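Local coordinates for metallo-beta-lactamase 1 (Acinetobacter baumannii, PDB 5MMD), which probably hydrolyses beta-lactam antibiotics to substituted beta-amino acids, as a zinc-dependent class B beta-lactamase of the periplasm, at residues Ile75-His80 / Ile154-Cys159; Tyr134-Gly139 / Gly158-Ser163. All blocks are in the same frame, centred on the assembly; numbering follows the deposited sequence.

Contacts 1 and 2 share Gly158 and Cys159, and their centres lie about 7 Å apart. Contact 1 is part of the dinuclear zinc site: His78 and His80 bind one zinc, Cys159 binds the other, and the water between the metals lies 1.8 Å from the zinc of His78 and His80 and 2.1 Å from the zinc of Cys159. Contact 2 continues from this site: Phe160, the residue after the cysteine, packs on the 134-139 loop that leads into His140, the third histidine of the first zinc. Phe160 packs beside the metal ligands without binding zinc, the nearest side-chain atoms of Phe160 and His78 being about 7 Å apart.

Contact 1: residues Ile75-His80 / Ile154-Cys159; sequences ISTHSH and ILYGGC. With ZN (zinc ion), chain E; ZN (zinc ion), chain C.
His78 meets Cys159 edge-on, with the ring carbon CE1 3.6 Å from SG and the sulfur 80° off the ring normal. From CB the His78 side chain folds back over its own backbone, CG lying between the N and the carbonyl carbon (chi1 64°), which turns the ring toward the 154-159 segment. ND1 donates to a water at 2.7 Å. CE1, the next atom round, also touches Cys159 CB, and NE2 at the far end binds a zinc at 2.1 Å. The same water accepts from Cys159 N and donates to Thr77 OG1 at 2.6 Å, so three bonds hold it; water at ND1 and zinc at NE2 together fix the ring's rotation. Thr77 OG1 meets the Tyr156 ring at its edge, 3.8 Å from CE2, and CG2 touches the same atom from out of the plane. Thr77 OG1 and Tyr156 OH are both hydrogen-bonded to Asp49 OD2. His80 ND1 joins the His78 zinc, completed by His140 and a second water, which bridges the two metals. Cys159 SG binds the second zinc at 2.4 Å, with Asp82, His201 and the bridging water. Three histidines beside an Asp-Cys-His set are the dinuclear zinc site of subclass B1 metallo-beta-lactamases.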
ATOM      1  N   ILE A  75      -0.672  -2.450   8.348  1.00 12.05           N
ATOM      2  CA  ILE A  75      -1.886  -2.421   7.580  1.00 12.18           C
ATOM      3  C   ILE A  75      -1.594  -2.879   6.126  1.00 11.22           C
ATOM      4  O   ILE A  75      -0.568  -2.498   5.547  1.00 10.07           O
ATOM      5  CB  ILE A  75      -2.536  -1.021   7.593  1.00 13.23           C
ATOM      6  CG1 ILE A  75      -3.777  -1.053   6.692  1.00 14.54           C
ATOM      7  CG2 ILE A  75      -1.551   0.031   7.163  1.00 13.22           C
ATOM      8  CD1 ILE A  75      -4.867  -0.229   7.135  1.00 16.94           C
ATOM      9  N   SER A  76      -2.482  -3.702   5.552  1.00 10.97           N
ATOM     10  CA  SER A  76      -2.345  -4.092   4.137  1.00 10.06           C
ATOM     11  C   SER A  76      -3.457  -3.426   3.328  1.00 11.04           C
ATOM     12  O   SER A  76      -4.613  -3.433   3.737  1.00 11.96           O
ATOM     13  CB  SER A  76      -2.370  -5.600   3.949  1.00 10.54           C
ATOM     14  OG  SER A  76      -1.299  -6.208   4.619  1.00 10.11           O
ATOM     15  N   THR A  77      -3.092  -2.830   2.192  1.00 10.89           N
ATOM     16  CA  THR A  77      -4.002  -1.911   1.512  1.00 11.84           C
ATOM     17  C   THR A  77      -4.808  -2.570   0.396  1.00 12.83           C
ATOM     18  O   THR A  77      -5.729  -1.959  -0.143  1.00 13.33           O
ATOM     19  CB  THR A  77      -3.226  -0.679   0.953  1.00 12.76           C
ATOM     20  OG1 THR A  77      -2.254  -1.098  -0.022  1.00 12.08           O
ATOM     21  CG2 THR A  77      -2.510   0.031   2.069  1.00 12.36           C
ATOM     22  N   HIS A  78      -4.461  -3.807   0.037  1.00 12.55           N
ATOM     23  CA  HIS A  78      -5.454  -4.686  -0.614  1.00 13.17           C
ATOM     24  C   HIS A  78      -4.958  -6.114  -0.478  1.00 12.62           C
ATOM     25  O   HIS A  78      -3.888  -6.343   0.109  1.00 11.39           O
ATOM     26  CB  HIS A  78      -5.722  -4.305  -2.084  1.00 13.80           C
ATOM     27  CG  HIS A  78      -4.549  -4.435  -3.010  1.00 13.18           C
ATOM     28  ND1 HIS A  78      -3.471  -3.570  -2.998  1.00 11.42           N
ATOM     29  CD2 HIS A  78      -4.344  -5.274  -4.070  1.00 14.20           C
ATOM     30  CE1 HIS A  78      -2.630  -3.909  -3.958  1.00 12.26           C
ATOM     31  NE2 HIS A  78      -3.143  -4.924  -4.631  1.00 13.77           N
ATOM     32  N   SER A  79      -5.706  -7.065  -1.044  1.00 12.19           N
ATOM     33  CA  SER A  79      -5.448  -8.472  -0.764  1.00 13.09           C
ATOM     34  C   SER A  79      -4.225  -9.099  -1.466  1.00 12.40           C
ATOM     35  O   SER A  79      -3.727 -10.128  -0.993  1.00 13.35           O
ATOM     36  CB  SER A  79      -6.694  -9.312  -1.128  1.00 14.47           C
ATOM     37  OG  SER A  79      -6.897  -9.323  -2.523  1.00 14.14           O
ATOM     38  N   HIS A  80      -3.730  -8.490  -2.551  1.00 12.20           N
ATOM     39  CA  HIS A  80      -2.669  -9.131  -3.364  1.00 12.94           C
ATOM     40  C   HIS A  80      -1.396  -9.424  -2.565  1.00 12.08           C
ATOM     41  O   HIS A  80      -1.047  -8.731  -1.595  1.00 10.75           O
ATOM     42  CB  HIS A  80      -2.345  -8.303  -4.599  1.00 11.74           C
ATOM     43  CG  HIS A  80      -3.427  -8.332  -5.638  1.00 12.63           C
ATOM     44  ND1 HIS A  80      -3.546  -7.378  -6.624  1.00 12.77           N
ATOM     45  CD2 HIS A  80      -4.431  -9.218  -5.840  1.00 14.12           C
ATOM     46  CE1 HIS A  80      -4.574  -7.682  -7.397  1.00 13.65           C
ATOM     47  NE2 HIS A  80      -5.136  -8.783  -6.932  1.00 14.27           N
ATOM     48  N   ILE A 154       1.939  13.183   3.216  1.00 16.09           N
ATOM     49  CA  ILE A 154       2.382  12.072   2.378  1.00 15.21           C
ATOM     50  C   ILE A 154       1.190  11.146   2.152  1.00 14.59           C
ATOM     51  O   ILE A 154       0.505  10.738   3.110  1.00 13.69           O
ATOM     52  CB  ILE A 154       3.575  11.307   3.031  1.00 15.46           C
ATOM     53  CG1 ILE A 154       4.800  12.243   3.072  1.00 16.84           C
ATOM     54  CG2 ILE A 154       3.864   9.993   2.280  1.00 14.79           C
ATOM     55  CD1 ILE A 154       5.996  11.782   3.927  1.00 17.62           C
ATOM     56  N   LEU A 155       0.890  10.874   0.896  1.00 13.90           N
ATOM     57  CA  LEU A 155      -0.148   9.916   0.563  1.00 13.92           C
ATOM     58  C   LEU A 155       0.456   8.618   0.018  1.00 12.52           C
ATOM     59  O   LEU A 155       1.155   8.626  -0.992  1.00 12.20           O
ATOM     60  CB  LEU A 155      -1.130  10.501  -0.446  1.00 13.92           C
ATOM     61  CG  LEU A 155      -2.300   9.536  -0.754  1.00 14.22           C
ATOM     62  CD1 LEU A 155      -3.232   9.315   0.472  1.00 13.85           C
ATOM     63  CD2 LEU A 155      -3.110  10.065  -1.934  1.00 15.29           C
ATOM     64  N   TYR A 156       0.217   7.512   0.722  1.00 12.34           N
ATOM     65  CA  TYR A 156       0.550   6.207   0.192  1.00 12.08           C
ATOM     66  C   TYR A 156      -0.630   5.714  -0.652  1.00 11.68           C
ATOM     67  O   TYR A 156      -1.690   5.391  -0.127  1.00 12.36           O
ATOM     68  CB  TYR A 156       0.872   5.201   1.280  1.00 11.39           C
ATOM     69  CG  TYR A 156       1.138   3.828   0.691  1.00 11.02           C
ATOM     70  CD1 TYR A 156       2.343   3.536   0.044  1.00 10.95           C
ATOM     71  CD2 TYR A 156       0.163   2.837   0.737  1.00 10.89           C
ATOM     72  CE1 TYR A 156       2.590   2.278  -0.507  1.00 10.86           C
ATOM     73  CE2 TYR A 156       0.380   1.587   0.171  1.00 10.50           C
ATOM     74  CZ  TYR A 156       1.600   1.300  -0.435  1.00 11.46           C
ATOM     75  OH  TYR A 156       1.784   0.053  -0.980  1.00 13.16           O
ATOM     76  N   GLY A 157      -0.433   5.685  -1.958  1.00 10.93           N
ATOM     77  CA  GLY A 157      -1.490   5.335  -2.886  1.00 11.09           C
ATOM     78  C   GLY A 157      -1.661   3.845  -3.059  1.00 11.20           C
ATOM     79  O   GLY A 157      -2.727   3.387  -3.472  1.00 12.63           O
ATOM     80  N   GLY A 158      -0.618   3.080  -2.776  1.00  9.94           N
ATOM     81  CA  GLY A 158      -0.635   1.677  -3.110  1.00  9.87           C
ATOM     82  C   GLY A 158      -0.890   1.469  -4.601  1.00 10.33           C
ATOM     83  O   GLY A 158      -0.692   2.366  -5.428  1.00 10.70           O
ATOM     84  N   CYS A 159      -1.327   0.279  -4.958  1.00  9.77           N
ATOM     85  CA  CYS A 159      -1.364  -0.052  -6.379  1.00 11.67           C
ATOM     86  C   CYS A 159      -2.534   0.603  -7.056  1.00 12.60           C
ATOM     87  O   CYS A 159      -2.659   0.508  -8.262  1.00 14.83           O
ATOM     88  CB  CYS A 159      -1.362  -1.543  -6.550  1.00 12.33           C
ATOM     89  SG  CYS A 159       0.025  -2.229  -5.668  1.00 16.23           S
TER
HETATM   90 ZN    ZN E 403      -2.533  -5.627  -6.559  1.00 14.39          ZN
HETATM   91 ZN    ZN C 401       0.682  -4.345  -6.479  0.95 15.81          ZN
HETATM   92  O   HOH W   1      -2.638  -1.007  -2.577  1.00 12.30           O
HETATM   93  O   HOH W   2      -0.762  -5.771  -6.869  1.00 15.13           O

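Contact 2: residues Tyr134-Gly139 / Gly158-Ser163; sequences YYPGGG and GCFIRS. With ZN (zinc ion), chain C.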
ATOM      1  N   TYR A 134      -8.289   5.591   3.910  1.00 13.96           N
ATOM      2  CA  TYR A 134      -9.428   5.962   3.090  1.00 15.29           C
ATOM      3  C   TYR A 134      -9.668   4.985   1.943  1.00 13.97           C
ATOM      4  O   TYR A 134      -8.746   4.633   1.196  1.00 13.52           O
ATOM      5  CB  TYR A 134      -9.226   7.344   2.503  1.00 15.54           C
ATOM      6  CG  TYR A 134     -10.250   7.813   1.477  1.00 15.31           C
ATOM      7  CD1 TYR A 134     -11.578   7.902   1.786  1.00 17.79           C
ATOM      8  CD2 TYR A 134      -9.846   8.223   0.200  1.00 14.86           C
ATOM      9  CE1 TYR A 134     -12.514   8.349   0.865  1.00 18.63           C
ATOM     10  CE2 TYR A 134     -10.770   8.683  -0.731  1.00 16.19           C
ATOM     11  CZ  TYR A 134     -12.112   8.752  -0.376  1.00 17.52           C
ATOM     12  OH  TYR A 134     -13.083   9.193  -1.267  1.00 19.35           O
ATOM     13  N   TYR A 135     -10.924   4.603   1.780  1.00 14.48           N
ATOM     14  CA  TYR A 135     -11.338   3.860   0.597  1.00 14.65           C
ATOM     15  C   TYR A 135     -11.931   4.773  -0.477  1.00 14.75           C
ATOM     16  O   TYR A 135     -13.033   5.312  -0.302  1.00 16.17           O
ATOM     17  CB  TYR A 135     -12.351   2.803   1.008  1.00 15.11           C
ATOM     18  CG  TYR A 135     -12.915   1.997  -0.128  1.00 15.31           C
ATOM     19  CD1 TYR A 135     -12.115   1.118  -0.846  1.00 15.16           C
ATOM     20  CD2 TYR A 135     -14.262   2.083  -0.458  1.00 16.64           C
ATOM     21  CE1 TYR A 135     -12.649   0.342  -1.886  1.00 14.59           C
ATOM     22  CE2 TYR A 135     -14.795   1.313  -1.501  1.00 17.99           C
ATOM     23  CZ  TYR A 135     -13.966   0.467  -2.210  1.00 16.18           C
ATOM     24  OH  TYR A 135     -14.497  -0.303  -3.217  1.00 17.41           O
ATOM     25  N   PRO A 136     -11.219   4.944  -1.589  1.00 14.72           N
ATOM     26  CA  PRO A 136     -11.687   5.840  -2.644  1.00 15.48           C
ATOM     27  C   PRO A 136     -12.704   5.189  -3.570  1.00 16.19           C
ATOM     28  O   PRO A 136     -13.362   5.888  -4.327  1.00 17.86           O
ATOM     29  CB  PRO A 136     -10.396   6.189  -3.399  1.00 15.17           C
ATOM     30  CG  PRO A 136      -9.532   4.953  -3.264  1.00 14.47           C
ATOM     31  CD  PRO A 136      -9.875   4.395  -1.882  1.00 13.55           C
ATOM     32  N   GLY A 137     -12.877   3.881  -3.463  1.00 15.61           N
ATOM     33  CA  GLY A 137     -13.729   3.159  -4.388  1.00 16.44           C
ATOM     34  C   GLY A 137     -12.821   2.263  -5.207  1.00 15.31           C
ATOM     35  O   GLY A 137     -11.599   2.287  -5.033  1.00 13.20           O
ATOM     36  N   GLY A 138     -13.406   1.464  -6.105  1.00 15.53           N
ATOM     37  CA  GLY A 138     -12.610   0.469  -6.801  1.00 14.92           C
ATOM     38  C   GLY A 138     -11.670   1.087  -7.814  1.00 14.52           C
ATOM     39  O   GLY A 138     -11.946   2.182  -8.295  1.00 14.00           O
ATOM     40  N   GLY A 139     -10.586   0.375  -8.139  1.00 14.83           N
ATOM     41  CA  GLY A 139      -9.612   0.818  -9.141  1.00 15.25           C
ATOM     42  C   GLY A 139      -8.761  -0.363  -9.574  1.00 14.99           C
ATOM     43  O   GLY A 139      -9.228  -1.228 -10.292  1.00 15.21           O
ATOM     44  N   GLY A 158      -0.618   3.080  -2.776  1.00  9.94           N
ATOM     45  CA  GLY A 158      -0.635   1.677  -3.110  1.00  9.87           C
ATOM     46  C   GLY A 158      -0.890   1.469  -4.601  1.00 10.33           C
ATOM     47  O   GLY A 158      -0.692   2.366  -5.428  1.00 10.70           O
ATOM     48  N   CYS A 159      -1.327   0.279  -4.958  1.00  9.77           N
ATOM     49  CA  CYS A 159      -1.364  -0.052  -6.379  1.00 11.67           C
ATOM     50  C   CYS A 159      -2.534   0.603  -7.056  1.00 12.60           C
ATOM     51  O   CYS A 159      -2.659   0.508  -8.262  1.00 14.83           O
ATOM     52  CB  CYS A 159      -1.362  -1.543  -6.550  1.00 12.33           C
ATOM     53  SG  CYS A 159       0.025  -2.229  -5.668  1.00 16.23           S
ATOM     54  N   PHE A 160      -3.358   1.299  -6.274  1.00 12.31           N
ATOM     55  CA  PHE A 160      -4.405   2.166  -6.786  1.00 12.45           C
ATOM     56  C   PHE A 160      -3.829   3.343  -7.562  1.00 11.70           C
ATOM     57  O   PHE A 160      -4.537   3.982  -8.374  1.00 12.30           O
ATOM     58  CB  PHE A 160      -5.261   2.698  -5.616  1.00 13.30           C
ATOM     59  CG  PHE A 160      -6.324   3.683  -6.019  1.00 13.55           C
ATOM     60  CD1 PHE A 160      -7.447   3.262  -6.702  1.00 14.28           C
ATOM     61  CD2 PHE A 160      -6.211   5.040  -5.697  1.00 14.52           C
ATOM     62  CE1 PHE A 160      -8.437   4.153  -7.076  1.00 15.13           C
ATOM     63  CE2 PHE A 160      -7.210   5.934  -6.056  1.00 14.88           C
ATOM     64  CZ  PHE A 160      -8.323   5.481  -6.760  1.00 15.86           C
ATOM     65  N   ILE A 161      -2.572   3.670  -7.262  1.00 11.68           N
ATOM     66  CA  ILE A 161      -1.909   4.823  -7.874  1.00 11.52           C
ATOM     67  C   ILE A 161      -0.737   4.338  -8.675  1.00 11.54           C
ATOM     68  O   ILE A 161       0.069   3.557  -8.186  1.00 11.15           O
ATOM     69  CB  ILE A 161      -1.424   5.889  -6.801  1.00 13.87           C
ATOM     70  CG1 ILE A 161      -2.614   6.504  -6.063  1.00 14.52           C
ATOM     71  CG2 ILE A 161      -0.557   6.980  -7.468  1.00 13.94           C
ATOM     72  CD1 ILE A 161      -3.680   7.119  -6.986  1.00 15.19           C
ATOM     73  N   ARG A 162      -0.658   4.787  -9.925  1.00 12.25           N
ATOM     74  CA  ARG A 162       0.433   4.432 -10.817  1.00 13.31           C
ATOM     75  C   ARG A 162       1.560   5.452 -10.811  1.00 13.41           C
ATOM     76  O   ARG A 162       1.332   6.650 -10.655  1.00 13.04           O
ATOM     77  CB  ARG A 162      -0.096   4.287 -12.240  1.00 14.98           C
ATOM     78  CG  ARG A 162      -1.187   3.210 -12.343  1.00 14.69           C
ATOM     79  CD  ARG A 162      -0.625   1.805 -12.097  1.00 14.67           C
ATOM     80  NE  ARG A 162       0.237   1.397 -13.216  1.00 16.58           N
ATOM     81  CZ  ARG A 162       1.067   0.358 -13.215  1.00 16.20           C
ATOM     82  NH1 ARG A 162       1.191  -0.441 -12.144  1.00 15.11           N
ATOM     83  NH2 ARG A 162       1.752   0.107 -14.316  1.00 18.15           N
ATOM     84  N   SER A 163       2.775   4.949 -11.015  1.00 13.81           N
ATOM     85  CA  SER A 163       3.949   5.800 -11.110  1.00 14.49           C
ATOM     86  C   SER A 163       3.910   6.636 -12.381  1.00 14.98           C
ATOM     87  O   SER A 163       3.307   6.242 -13.409  1.00 14.42           O
ATOM     88  CB  SER A 163       5.223   4.956 -11.072  1.00 14.61           C
ATOM     89  OG  SER A 163       5.350   4.267 -12.285  1.00 15.95           O
TER
HETATM   90 ZN    ZN C 401       0.682  -4.345  -6.479  0.95 15.81          ZN
HETATM   91  O   HOH W   2      -0.762  -5.771  -6.869  1.00 15.13           O
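Pro136 presses the CG corner of its ring onto Phe160 in the main apolar contact between the 134-139 loop and the 158-163 segment. Its CG sits over one face of the phenyl ring, 3.8 Å from the centroid and 16° off the normal, a CH-pi contact displaced toward the rim on the CZ side. CG is 3.7 Å from Phe160 CZ, and Pro136 CB follows at 4.0 Å from the same atom. The ring reaches the proline because Phe160 CG is anti to its own backbone N (chi1 176°), which extends the side chain across to the loop.

Contacts at the ring's edge come from glycine backbone. Gly139 CA lies near the ring plane, 4.1 Å from Phe160 CD1; with no side chain on Gly139, the phenyl edge can draw up directly to the main chain. Gly138 O stands at the same rim, 4.2 Å from Phe160 CE1.

In the alpha-beta/beta-alpha sandwich of the metallo-beta-lactamase fold, both segments are loops that leave strands of the same sheet, 131-134 and 154-158. The first runs on to the zinc ligand His140, and the second carries the zinc ligand Cys159 just before the phenylalanine.

Backbone hydrogen bonding shapes the second segment without crossing the contact. A type I beta turn from Gly158 to Ile161, closed by Ile161 N to Gly158 O at 2.9 Å, places Cys159 and Phe160 at its two central positions, so that one turn serves the metal with its first side chain and the hydrophobic packing with its second.

Helix 180-190 adds aromatic and polar partners: Trp180 stacks on the Phe160 ring and bonds through NE1 to Phe160 O, while Ser183 OG is hydrogen-bonded to Gly138 O and Asn186 ND2 to Pro136 O.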